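Local coordinates for periplasmic binding protein (Veillonella parvula, PDB 4MO9) that probably captures a substrate, perhaps an iron-siderophore, outside the cytoplasmic membrane and delivers it to an ABC importer, at residues A[216-220]-A[235-239]. Numbering follows the deposited sequence.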
loop_
_atom_site.group_PDB
_atom_site.type_symbol
_atom_site.label_atom_id
_atom_site.label_comp_id
_atom_site.label_asym_id
_atom_site.label_seq_id
_atom_site.Cartn_x
_atom_site.Cartn_y
_atom_site.Cartn_z
ATOM N N ASN A 216 1.154 14.170 -8.569
ATOM C CA ASN A 216 -0.145 14.370 -7.939
ATOM C C ASN A 216 -0.037 14.753 -6.470
ATOM O O ASN A 216 0.808 14.218 -5.742
ATOM C CB ASN A 216 -1.000 13.099 -8.056
ATOM C CG ASN A 216 -1.468 12.838 -9.473
ATOM O OD1 ASN A 216 -1.618 13.759 -10.275
ATOM N ND2 ASN A 216 -1.708 11.579 -9.783
ATOM N N SER A 217 -0.898 15.673 -6.035
ATOM C CA SER A 217 -1.057 15.938 -4.607
ATOM C C SER A 217 -2.390 15.345 -4.193
ATOM O O SER A 217 -2.955 14.529 -4.929
ATOM C CB SER A 217 -1.009 17.432 -4.289
ATOM O OG SER A 217 -0.903 17.636 -2.886
ATOM N N PHE A 218 -2.895 15.724 -3.021
ATOM C CA PHE A 218 -4.051 15.021 -2.454
ATOM C C PHE A 218 -5.052 15.934 -1.742
ATOM O O PHE A 218 -4.676 16.989 -1.223
ATOM C CB PHE A 218 -3.566 13.953 -1.462
ATOM C CG PHE A 218 -2.683 12.896 -2.084
ATOM C CD1 PHE A 218 -1.308 13.079 -2.176
ATOM C CD2 PHE A 218 -3.233 11.720 -2.574
ATOM C CE1 PHE A 218 -0.495 12.104 -2.741
ATOM C CE2 PHE A 218 -2.426 10.737 -3.144
ATOM C CZ PHE A 218 -1.052 10.939 -3.232
ATOM N N SER A 219 -6.323 15.522 -1.707
ATOM C CA SER A 219 -7.315 16.153 -0.834
ATOM C C SER A 219 -7.034 15.676 0.584
ATOM O O SER A 219 -6.116 14.882 0.798
ATOM C CB SER A 219 -8.718 15.702 -1.209
ATOM O OG SER A 219 -8.904 14.355 -0.807
ATOM N N GLY A 220 -7.828 16.127 1.554
ATOM C CA GLY A 220 -7.635 15.708 2.931
ATOM C C GLY A 220 -8.283 14.377 3.276
ATOM O O GLY A 220 -8.085 13.849 4.384
ATOM N N VAL A 235 -3.414 19.050 5.953
ATOM C CA VAL A 235 -3.044 18.907 4.542
ATOM C C VAL A 235 -3.325 20.198 3.752
ATOM O O VAL A 235 -4.484 20.535 3.502
ATOM C CB VAL A 235 -3.789 17.716 3.905
ATOM C CG1 VAL A 235 -3.390 17.549 2.450
ATOM C CG2 VAL A 235 -3.504 16.431 4.687
ATOM N N ILE A 236 -2.274 20.916 3.347
ATOM C CA ILE A 236 -2.469 22.255 2.763
ATOM C C ILE A 236 -3.317 22.247 1.483
ATOM O O ILE A 236 -3.902 23.266 1.106
ATOM C CB ILE A 236 -1.127 23.004 2.486
ATOM C CG1 ILE A 236 -0.366 22.387 1.303
ATOM C CG2 ILE A 236 -0.261 23.077 3.754
ATOM C CD1 ILE A 236 0.802 23.265 0.797
ATOM N N THR A 237 -3.376 21.096 0.819
ATOM C CA THR A 237 -4.109 20.959 -0.438
ATOM C C THR A 237 -5.541 20.438 -0.251
ATOM O O THR A 237 -6.262 20.269 -1.235
ATOM C CB THR A 237 -3.371 20.012 -1.415
ATOM O OG1 THR A 237 -2.915 18.855 -0.704
ATOM C CG2 THR A 237 -2.177 20.712 -2.062
ATOM N N LYS A 238 -5.946 20.191 0.995
ATOM C CA LYS A 238 -7.246 19.560 1.291
ATOM C C LYS A 238 -8.468 20.204 0.613
ATOM O O LYS A 238 -9.431 19.504 0.284
ATOM C CB LYS A 238 -7.476 19.452 2.808
ATOM C CG LYS A 238 -7.762 20.779 3.503
ATOM C CD LYS A 238 -7.556 20.678 5.014
ATOM C CE LYS A 238 -7.769 22.041 5.673
ATOM N NZ LYS A 238 -7.139 22.147 7.025
ATOM N N ASP A 239 -8.426 21.519 0.394
ATOM C CA ASP A 239 -9.545 22.235 -0.227
ATOM C C ASP A 239 -9.385 22.462 -1.733
ATOM O O ASP A 239 -10.374 22.674 -2.436
ATOM C CB ASP A 239 -9.766 23.590 0.455
ATOM C CG ASP A 239 -10.377 23.461 1.835
ATOM O OD1 ASP A 239 -11.222 22.558 2.035
ATOM O OD2 ASP A 239 -10.011 24.272 2.716
HETATM O O HOH W 1 -10.500 17.246 1.466
#
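The hydroxyl of T237 makes the one direct hydrogen bond between 216-220 and 235-239, its OG1 donating to the backbone O of F218 at 2.6 Å. OG1 lies in the plane of the F218 carbonyl, with a C=O...OG1 angle of 154°. A chi1 of 44° sets OG1 between the backbone N and carbonyl carbon of T237, facing the other loop. The S217 hydroxyl sits beside this bond, its OG 3.2 Å from T237 OG1; S217 OG is also hydrogen-bonded to the carbonyl O of L204 in the neighbouring strand 201-206.

A water makes the second polar link: it accepts from G220 N at 2.9 Å and donates to K238 O at 2.8 Å, joining the two backbones where they do not bond directly.

Van der Waals contacts of methyl groups against oxygen atoms fill in around these bonds. The T237 methyl CG2 lies 3.4 Å from S217 OG, and V235 CG1 approaches F218 O at 3.9 Å. Further along, the backbone of G220 runs close against K238, its N 3.6 Å from K238 CB. The lysine chain then leads away to a salt bridge with D234. A valine in place of T237 would probably leave the F218 carbonyl without its hydroxyl donor and the two loops tied less firmly.

Residues 235-238 form a type I beta turn, closed by K238 N to V235 O at 2.9 Å. The turn begins at V235, the last residue of edge strand 234-235, and packs on the loop leading from strand 201-206 to helix 224-230, the first connection of a beta-alpha-beta crossover, as found in the alpha/beta lobes of periplasmic binding proteins.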